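Local structure of MHP1 (Microbacterium liquefaciens, 2JLN) at residues 27-32 against 250-255; 34-39 against 258-263; 74-79 against 222-227. The protein mediates the sodium-dependent binding and uptake of 5-aryl-substituted hydantoins across the membrane, preferring L isomers. All blocks are in the same frame, centred on the assembly; numbering follows the deposited sequence.

Interaction 1: 27-32 against 250-255; sequences VGPFSL and ARYATA
Pro29 and Leu32 of 27-32, where the first transmembrane helix begins, receive the ring of Tyr252 and the methyl of Ala255 from the long helix 242-278. The close part of the contact lies here. Pro29 CG sits 4.2 Å from the centroid of the Tyr252 ring, 30° off its normal, an off-centre CH-pi contact in which the two side chains cross obliquely. Farther along the ring, Leu32 CD2 reaches Tyr252 CD2 at 3.6 Å. CG of Leu32 stands anti to its backbone N (chi1 -173°), on the side of Tyr252, and CD2 makes the touch, the two side chains lying at about a right angle. One turn on in the other helix, Ala255 CB rests 3.2 Å from Pro29 O; a methyl is small enough to let the backbones approach, with Pro29 CA and Ala255 CA 5.8 Å apart. Proline suits the first helical turn, where its nitrogen has no hydrogen to give, and Gly28 before it is the N-cap residue.

Beside Pro29 the contact loosens toward the surface: the exposed Arg251 brings only its aliphatic CG near Pro29 CG, at 4.5 Å. The phenolic end of Tyr252 is satisfied elsewhere, by a hydrogen bond to Lys235 O. Val27 shares a backbone hydrogen bond with the same residue, so polar links of both segments run to Lys235, while the two helices meet directly by apolar packing.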
loop_
_atom_site.group_PDB
_atom_site.type_symbol
_atom_site.label_atom_id
_atom_site.label_comp_id
_atom_site.label_asym_id
_atom_site.label_seq_id
_atom_site.Cartn_x
_atom_site.Cartn_y
_atom_site.Cartn_z
ATOM N N VAL A 27 -13.422 0.543 -11.861
ATOM C CA VAL A 27 -13.237 1.483 -10.759
ATOM C C VAL A 27 -13.026 2.895 -11.288
ATOM O O VAL A 27 -12.010 3.189 -11.915
ATOM C CB VAL A 27 -12.044 1.075 -9.898
ATOM C CG1 VAL A 27 -11.486 2.269 -9.174
ATOM C CG2 VAL A 27 -12.453 -0.006 -8.928
ATOM N N GLY A 28 -14.001 3.765 -11.058
ATOM C CA GLY A 28 -13.889 5.159 -11.469
ATOM C C GLY A 28 -13.355 6.003 -10.337
ATOM O O GLY A 28 -12.884 5.464 -9.332
ATOM N N PRO A 29 -13.396 7.327 -10.490
ATOM C CA PRO A 29 -12.843 8.215 -9.427
ATOM C C PRO A 29 -13.543 8.292 -8.038
ATOM O O PRO A 29 -12.848 8.403 -7.044
ATOM C CB PRO A 29 -12.754 9.585 -10.109
ATOM C CG PRO A 29 -12.547 9.211 -11.594
ATOM C CD PRO A 29 -13.387 7.960 -11.818
ATOM N N PHE A 30 -14.864 8.223 -7.957
ATOM C CA PHE A 30 -15.517 8.280 -6.649
ATOM C C PHE A 30 -15.243 7.011 -5.853
ATOM O O PHE A 30 -15.158 7.033 -4.628
ATOM C CB PHE A 30 -17.038 8.510 -6.769
ATOM C CG PHE A 30 -17.831 7.979 -5.588
ATOM C CD1 PHE A 30 -18.143 8.812 -4.500
ATOM C CD2 PHE A 30 -18.260 6.635 -5.557
ATOM C CE1 PHE A 30 -18.875 8.317 -3.399
ATOM C CE2 PHE A 30 -18.993 6.124 -4.457
ATOM C CZ PHE A 30 -19.296 6.961 -3.379
ATOM N N SER A 31 -15.124 5.902 -6.559
ATOM C CA SER A 31 -15.046 4.607 -5.916
ATOM C C SER A 31 -13.655 4.441 -5.341
ATOM O O SER A 31 -13.476 3.859 -4.271
ATOM C CB SER A 31 -15.360 3.497 -6.930
ATOM O OG SER A 31 -15.967 2.364 -6.318
ATOM N N LEU A 32 -12.672 4.973 -6.064
ATOM C CA LEU A 32 -11.274 4.905 -5.647
ATOM C C LEU A 32 -11.056 5.722 -4.371
ATOM O O LEU A 32 -10.338 5.290 -3.487
ATOM C CB LEU A 32 -10.345 5.371 -6.769
ATOM C CG LEU A 32 -8.859 5.180 -6.493
ATOM C CD1 LEU A 32 -8.506 3.706 -6.292
ATOM C CD2 LEU A 32 -8.009 5.812 -7.597
ATOM N N ALA A 250 -4.333 13.234 -12.939
ATOM C CA ALA A 250 -4.580 14.210 -11.869
ATOM C C ALA A 250 -5.926 14.008 -11.165
ATOM O O ALA A 250 -6.042 14.201 -9.957
ATOM C CB ALA A 250 -4.488 15.609 -12.413
ATOM N N ARG A 251 -6.946 13.632 -11.927
ATOM C CA ARG A 251 -8.275 13.380 -11.376
ATOM C C ARG A 251 -8.279 12.176 -10.443
ATOM O O ARG A 251 -8.968 12.187 -9.441
ATOM C CB ARG A 251 -9.266 13.152 -12.511
ATOM C CG ARG A 251 -10.732 13.242 -12.117
ATOM C CD ARG A 251 -11.572 13.735 -13.320
ATOM N NE ARG A 251 -10.992 13.308 -14.602
ATOM C CZ ARG A 251 -11.419 13.713 -15.797
ATOM N NH1 ARG A 251 -12.441 14.570 -15.873
ATOM N NH2 ARG A 251 -10.825 13.267 -16.911
ATOM N N TYR A 252 -7.515 11.138 -10.778
ATOM C CA TYR A 252 -7.322 9.988 -9.885
ATOM C C TYR A 252 -6.507 10.301 -8.590
ATOM O O TYR A 252 -6.922 9.957 -7.470
ATOM C CB TYR A 252 -6.713 8.804 -10.668
ATOM C CG TYR A 252 -7.764 8.023 -11.424
ATOM C CD1 TYR A 252 -7.795 8.004 -12.827
ATOM C CD2 TYR A 252 -8.760 7.345 -10.729
ATOM C CE1 TYR A 252 -8.770 7.319 -13.494
ATOM C CE2 TYR A 252 -9.740 6.669 -11.384
ATOM C CZ TYR A 252 -9.749 6.651 -12.762
ATOM O OH TYR A 252 -10.757 5.936 -13.380
ATOM N N ALA A 253 -5.347 10.942 -8.748
ATOM C CA ALA A 253 -4.580 11.406 -7.600
ATOM C C ALA A 253 -5.438 12.290 -6.697
ATOM O O ALA A 253 -5.336 12.203 -5.482
ATOM C CB ALA A 253 -3.328 12.144 -8.035
ATOM N N THR A 254 -6.282 13.142 -7.273
ATOM C CA THR A 254 -7.153 13.980 -6.446
ATOM C C THR A 254 -8.181 13.139 -5.679
ATOM O O THR A 254 -8.503 13.444 -4.523
ATOM C CB THR A 254 -7.880 15.105 -7.243
ATOM O OG1 THR A 254 -6.920 16.050 -7.724
ATOM C CG2 THR A 254 -8.869 15.832 -6.346
ATOM N N ALA A 255 -8.684 12.081 -6.307
ATOM C CA ALA A 255 -9.693 11.251 -5.653
ATOM C C ALA A 255 -9.106 10.478 -4.466
ATOM O O ALA A 255 -9.818 10.193 -3.485
ATOM C CB ALA A 255 -10.365 10.303 -6.642
#

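Interaction 2: 34-39 against 258-263; sequences AIWFAM and LGMVPA. With NA (sodium ion), chain B.
The ring of Phe37 turns one face to Ala263, whose CB stands 3.6 Å from the ring centroid and 25° off the normal, a CH-pi contact. That methyl is displaced toward the rim, nearest to Phe37 CD2 at 3.3 Å. CG of Phe37 lies anti to the backbone N (chi1 179°), which carries the root of the ring to the side of Ala263. Trp36 and Met260 are arranged differently: they run side by side, pointing the same way, and Met260 SD comes to 3.3 Å from Trp36 CZ3. The sulfur approaches the six-membered ring obliquely, 4.3 Å from its centroid, in a Met-aromatic contact; the unbranched, flexible methionine can lie alongside the flat indole. Met39 CE, from the tryptophan's own helix, lies over one face of the indole, offset toward its rim.

Between these two pairs sits Gly259. Lacking a side chain, it lets the axes of 34-39 and 258-263 come within 7.1 Å at a crossing angle of -30°, and its carbonyl oxygen lies 3.2 Å from Phe37 CA in a CA-H...O contact. An alanine in place of Phe37 would probably leave the Ala263 methyl without its aromatic cover and open a gap between the helices.

Around this buried joint, helix 160-190 packs against Phe37 and Ala38 through Ser172, while Cys69 and Val73 of helix 58-79 meet Met260. The CB of Ala38 points away from 258-263, and its carbonyl oxygen binds the sodium ion together with Ile41, Ala309, Ser312 and Thr313.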
loop_
_atom_site.group_PDB
_atom_site.type_symbol
_atom_site.label_atom_id
_atom_site.label_comp_id
_atom_site.label_asym_id
_atom_site.label_seq_id
_atom_site.Cartn_x
_atom_site.Cartn_y
_atom_site.Cartn_z
ATOM N N ALA A 34 -13.330 6.009 -2.180
ATOM C CA ALA A 34 -14.077 5.278 -1.160
ATOM C C ALA A 34 -13.303 4.053 -0.718
ATOM O O ALA A 34 -13.562 3.486 0.327
ATOM C CB ALA A 34 -15.432 4.877 -1.694
ATOM N N ILE A 35 -12.367 3.624 -1.545
ATOM C CA ILE A 35 -11.502 2.514 -1.191
ATOM C C ILE A 35 -10.363 3.059 -0.314
ATOM O O ILE A 35 -9.997 2.434 0.688
ATOM C CB ILE A 35 -10.926 1.817 -2.460
ATOM C CG1 ILE A 35 -12.053 1.310 -3.359
ATOM C CG2 ILE A 35 -9.919 0.702 -2.101
ATOM C CD1 ILE A 35 -11.595 0.980 -4.768
ATOM N N TRP A 36 -9.820 4.225 -0.676
ATOM C CA TRP A 36 -8.767 4.855 0.114
ATOM C C TRP A 36 -9.235 5.346 1.481
ATOM O O TRP A 36 -8.461 5.362 2.431
ATOM C CB TRP A 36 -8.114 5.975 -0.668
ATOM C CG TRP A 36 -7.037 5.458 -1.527
ATOM C CD1 TRP A 36 -7.174 4.733 -2.676
ATOM C CD2 TRP A 36 -5.645 5.586 -1.302
ATOM N NE1 TRP A 36 -5.943 4.407 -3.190
ATOM C CE2 TRP A 36 -4.985 4.921 -2.361
ATOM C CE3 TRP A 36 -4.882 6.188 -0.299
ATOM C CZ2 TRP A 36 -3.603 4.849 -2.451
ATOM C CZ3 TRP A 36 -3.504 6.112 -0.383
ATOM C CH2 TRP A 36 -2.875 5.444 -1.454
ATOM N N PHE A 37 -10.506 5.723 1.585
ATOM C CA PHE A 37 -11.045 6.103 2.878
ATOM C C PHE A 37 -11.063 4.890 3.791
ATOM O O PHE A 37 -10.609 4.967 4.921
ATOM C CB PHE A 37 -12.430 6.751 2.789
ATOM C CG PHE A 37 -13.007 7.135 4.127
ATOM C CD1 PHE A 37 -13.557 6.170 4.971
ATOM C CD2 PHE A 37 -13.004 8.462 4.551
ATOM C CE1 PHE A 37 -14.078 6.523 6.222
ATOM C CE2 PHE A 37 -13.538 8.832 5.803
ATOM C CZ PHE A 37 -14.069 7.859 6.634
ATOM N N ALA A 38 -11.567 3.760 3.330
ATOM C CA ALA A 38 -11.609 2.598 4.213
ATOM C C ALA A 38 -10.235 1.923 4.396
ATOM O O ALA A 38 -9.975 1.336 5.447
ATOM C CB ALA A 38 -12.660 1.601 3.757
ATOM N N MET A 39 -9.359 2.023 3.390
ATOM C CA MET A 39 -7.989 1.472 3.452
ATOM C C MET A 39 -7.047 2.226 4.415
ATOM O O MET A 39 -6.117 1.644 4.927
ATOM C CB MET A 39 -7.382 1.359 2.032
ATOM C CG MET A 39 -5.934 0.839 1.926
ATOM S SD MET A 39 -5.370 0.131 0.317
ATOM C CE MET A 39 -6.115 1.268 -0.860
ATOM N N LEU A 258 -8.826 13.057 -1.413
ATOM C CA LEU A 258 -10.032 13.403 -0.659
ATOM C C LEU A 258 -10.510 12.190 0.089
ATOM O O LEU A 258 -11.380 12.287 0.934
ATOM C CB LEU A 258 -11.144 13.911 -1.577
ATOM C CG LEU A 258 -10.923 15.291 -2.204
ATOM C CD1 LEU A 258 -11.314 15.290 -3.681
ATOM C CD2 LEU A 258 -11.666 16.363 -1.446
ATOM N N GLY A 259 -9.943 11.034 -0.235
ATOM C CA GLY A 259 -10.294 9.802 0.453
ATOM C C GLY A 259 -9.456 9.535 1.701
ATOM O O GLY A 259 -10.002 9.136 2.738
ATOM N N MET A 260 -8.139 9.775 1.603
ATOM C CA MET A 260 -7.179 9.420 2.654
ATOM C C MET A 260 -6.901 10.510 3.714
ATOM O O MET A 260 -6.560 10.205 4.850
ATOM C CB MET A 260 -5.881 8.895 2.031
ATOM C CG MET A 260 -5.133 9.884 1.135
ATOM S SD MET A 260 -3.469 9.296 0.625
ATOM C CE MET A 260 -2.689 9.202 2.235
ATOM N N VAL A 261 -7.051 11.775 3.352
ATOM C CA VAL A 261 -6.859 12.871 4.310
ATOM C C VAL A 261 -7.933 12.893 5.424
ATOM O O VAL A 261 -7.616 12.580 6.577
ATOM C CB VAL A 261 -6.724 14.253 3.599
ATOM C CG1 VAL A 261 -6.693 15.359 4.585
ATOM C CG2 VAL A 261 -5.477 14.287 2.753
ATOM N N PRO A 262 -9.203 13.247 5.095
ATOM C CA PRO A 262 -10.222 13.292 6.155
ATOM C C PRO A 262 -10.365 11.979 6.941
ATOM O O PRO A 262 -10.702 12.008 8.115
ATOM C CB PRO A 262 -11.517 13.619 5.387
ATOM C CG PRO A 262 -11.207 13.306 3.990
ATOM C CD PRO A 262 -9.782 13.682 3.815
ATOM N N ALA A 263 -10.112 10.834 6.325
ATOM C CA ALA A 263 -10.153 9.607 7.108
ATOM C C ALA A 263 -8.995 9.560 8.099
ATOM O O ALA A 263 -9.185 9.295 9.276
ATOM C CB ALA A 263 -10.141 8.381 6.211
HETATM NA NA NA B . -9.476 -0.585 7.159
#

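Interaction 3: 74-79 against 222-227; sequences ILLFFT and AVVVSI
Leu76 and Val224 bring their backbones to 6.0 Å, CA to CA, and one turn farther along helix 58-79 Thr79 CA lies 6.7 Å from Val225 CA, so the last turns of that helix run close beside the segment 222-227.

Val224 carries the apolar part. Its two methyls divide the work: CG2 packs on Leu76, 3.5 Å from CD2, whereas CG1 turns to the neighbouring Leu75 and meets its CB at 4.0 Å. Leu76 CG, anti to its own carbonyl carbon (chi1 -75°), lies 3.6 Å from Val224 CG2, and the two side chains meet at a slant. Leu76 CD2 also reaches Ile227 CG1 at 3.6 Å, so one leucine methyl is shared between two beta-branched residues, both of which carry methyl or methylene groups near the backbone, where Leu76 can reach them.

The polar part belongs to Thr79. Its OG1 donates a hydrogen bond of 2.9 Å to Val224 O, with a C=O...donor angle of 153° and the donor tilted 21° from the carbonyl plane. Ile227 CD1 lies 3.4 Å from Thr79 OG1, the two side chains crossing at about a right angle, and flanks the bond with an apolar group. Threonine fits this place because its hydroxyl sits on CB, close enough to the backbone to reach the carbonyl of the facing segment. Beyond the contact, Ser226 OG is hydrogen-bonded to Ala222 O and to Lys110 NZ, and Leu75 leans on helix 429-448.

The segment 222-227 belongs to the sixth transmembrane span, which is broken into short helices, 209-217 and 221-224. A broken sixth span, matched by the broken first (helices 29-40 and 44-52), is the hallmark of the LeuT-like fold of the APC superfamily; here its segment 222-227 packs on span 2.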
loop_
_atom_site.group_PDB
_atom_site.type_symbol
_atom_site.label_atom_id
_atom_site.label_comp_id
_atom_site.label_asym_id
_atom_site.label_seq_id
_atom_site.Cartn_x
_atom_site.Cartn_y
_atom_site.Cartn_z
ATOM N N ILE A 74 1.374 13.090 -4.437
ATOM C CA ILE A 74 2.388 13.471 -5.430
ATOM C C ILE A 74 3.235 12.296 -5.927
ATOM O O ILE A 74 3.632 12.285 -7.078
ATOM C CB ILE A 74 3.372 14.547 -4.887
ATOM C CG1 ILE A 74 2.651 15.892 -4.697
ATOM C CG2 ILE A 74 4.622 14.686 -5.804
ATOM C CD1 ILE A 74 3.260 16.787 -3.626
ATOM N N LEU A 75 3.547 11.330 -5.068
ATOM C CA LEU A 75 4.274 10.130 -5.499
ATOM C C LEU A 75 3.381 9.192 -6.307
ATOM O O LEU A 75 3.847 8.563 -7.269
ATOM C CB LEU A 75 4.833 9.357 -4.304
ATOM C CG LEU A 75 6.279 9.641 -3.892
ATOM C CD1 LEU A 75 6.671 8.855 -2.630
ATOM C CD2 LEU A 75 7.221 9.308 -5.041
ATOM N N LEU A 76 2.104 9.099 -5.906
ATOM C CA LEU A 76 1.094 8.264 -6.568
ATOM C C LEU A 76 0.822 8.744 -7.988
ATOM O O LEU A 76 0.805 7.940 -8.919
ATOM C CB LEU A 76 -0.202 8.225 -5.755
ATOM C CG LEU A 76 -0.114 7.329 -4.509
ATOM C CD1 LEU A 76 -1.238 7.553 -3.526
ATOM C CD2 LEU A 76 -0.083 5.895 -4.914
ATOM N N PHE A 77 0.633 10.052 -8.149
ATOM C CA PHE A 77 0.510 10.670 -9.465
ATOM C C PHE A 77 1.528 10.094 -10.458
ATOM O O PHE A 77 1.198 9.915 -11.626
ATOM C CB PHE A 77 0.682 12.183 -9.337
ATOM C CG PHE A 77 0.562 12.940 -10.638
ATOM C CD1 PHE A 77 1.695 13.333 -11.336
ATOM C CD2 PHE A 77 -0.680 13.299 -11.144
ATOM C CE1 PHE A 77 1.590 14.051 -12.533
ATOM C CE2 PHE A 77 -0.797 14.021 -12.338
ATOM C CZ PHE A 77 0.339 14.396 -13.029
ATOM N N PHE A 78 2.742 9.787 -10.001
ATOM C CA PHE A 78 3.782 9.267 -10.893
ATOM C C PHE A 78 3.875 7.724 -10.965
ATOM O O PHE A 78 4.024 7.154 -12.049
ATOM C CB PHE A 78 5.161 9.858 -10.563
ATOM C CG PHE A 78 5.273 11.315 -10.841
ATOM C CD1 PHE A 78 5.364 12.232 -9.807
ATOM C CD2 PHE A 78 5.279 11.784 -12.131
ATOM C CE1 PHE A 78 5.471 13.611 -10.056
ATOM C CE2 PHE A 78 5.383 13.165 -12.390
ATOM C CZ PHE A 78 5.476 14.076 -11.347
ATOM N N THR A 79 3.801 7.036 -9.832
ATOM C CA THR A 79 3.978 5.584 -9.848
ATOM C C THR A 79 2.754 4.830 -10.377
ATOM O O THR A 79 2.833 3.632 -10.624
ATOM C CB THR A 79 4.315 5.049 -8.459
ATOM O OG1 THR A 79 3.159 5.148 -7.626
ATOM C CG2 THR A 79 5.446 5.845 -7.850
ATOM N N ALA A 222 5.090 0.970 0.841
ATOM C CA ALA A 222 4.902 -0.300 0.134
ATOM C C ALA A 222 3.660 -0.378 -0.772
ATOM O O ALA A 222 3.654 -1.086 -1.788
ATOM C CB ALA A 222 4.894 -1.446 1.116
ATOM N N VAL A 223 2.605 0.332 -0.388
ATOM C CA VAL A 223 1.403 0.471 -1.209
ATOM C C VAL A 223 1.605 1.434 -2.384
ATOM O O VAL A 223 1.133 1.179 -3.478
ATOM C CB VAL A 223 0.231 0.947 -0.353
ATOM C CG1 VAL A 223 -0.697 1.806 -1.169
ATOM C CG2 VAL A 223 -0.472 -0.237 0.246
ATOM N N VAL A 224 2.315 2.531 -2.153
ATOM C CA VAL A 224 2.620 3.491 -3.207
ATOM C C VAL A 224 3.579 2.949 -4.255
ATOM O O VAL A 224 3.459 3.246 -5.439
ATOM C CB VAL A 224 3.212 4.788 -2.630
ATOM C CG1 VAL A 224 4.155 5.453 -3.644
ATOM C CG2 VAL A 224 2.084 5.730 -2.217
ATOM N N VAL A 225 4.534 2.154 -3.822
ATOM C CA VAL A 225 5.483 1.565 -4.749
ATOM C C VAL A 225 4.876 0.426 -5.604
ATOM O O VAL A 225 5.474 -0.019 -6.591
ATOM C CB VAL A 225 6.759 1.165 -3.994
ATOM C CG1 VAL A 225 7.352 -0.125 -4.503
ATOM C CG2 VAL A 225 7.743 2.306 -4.066
ATOM N N SER A 226 3.668 -0.015 -5.267
ATOM C CA SER A 226 3.021 -1.044 -6.082
ATOM C C SER A 226 1.489 -0.921 -6.243
ATOM O O SER A 226 0.798 -1.951 -6.344
ATOM C CB SER A 226 3.390 -2.445 -5.567
ATOM O OG SER A 226 2.787 -2.711 -4.308
ATOM N N ILE A 227 0.951 0.302 -6.299
ATOM C CA ILE A 227 -0.476 0.437 -6.584
ATOM C C ILE A 227 -0.894 -0.294 -7.855
ATOM O O ILE A 227 -2.010 -0.768 -7.911
ATOM C CB ILE A 227 -1.025 1.891 -6.661
ATOM C CG1 ILE A 227 0.095 2.886 -6.822
ATOM C CG2 ILE A 227 -1.907 2.218 -5.445
ATOM C CD1 ILE A 227 0.822 2.704 -8.066
#

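Overall arrangement
Interactions 1 and 2 are successive stations along the same two helices, 29-40 and 242-278, with centres 11 Å apart. Interaction 3 joins the second and sixth spans, its centre 14 Å from that of interaction 1 and 15 Å from that of interaction 2. It touches both: Phe77 CB packs 4.2 Å from Ala253 CB, and Leu76 CD1 lies 3.4 Å from Trp36 CH2. Together they tie spans 1, 2, 6 and 7 into one bundle. Interaction 2 is nearest the ions, with Ala38 on the sodium and the Met260 side chain about 3 Å from the mercury; the Val224 side chain lies about 9 Å from that of Gly219, a substrate-binding residue.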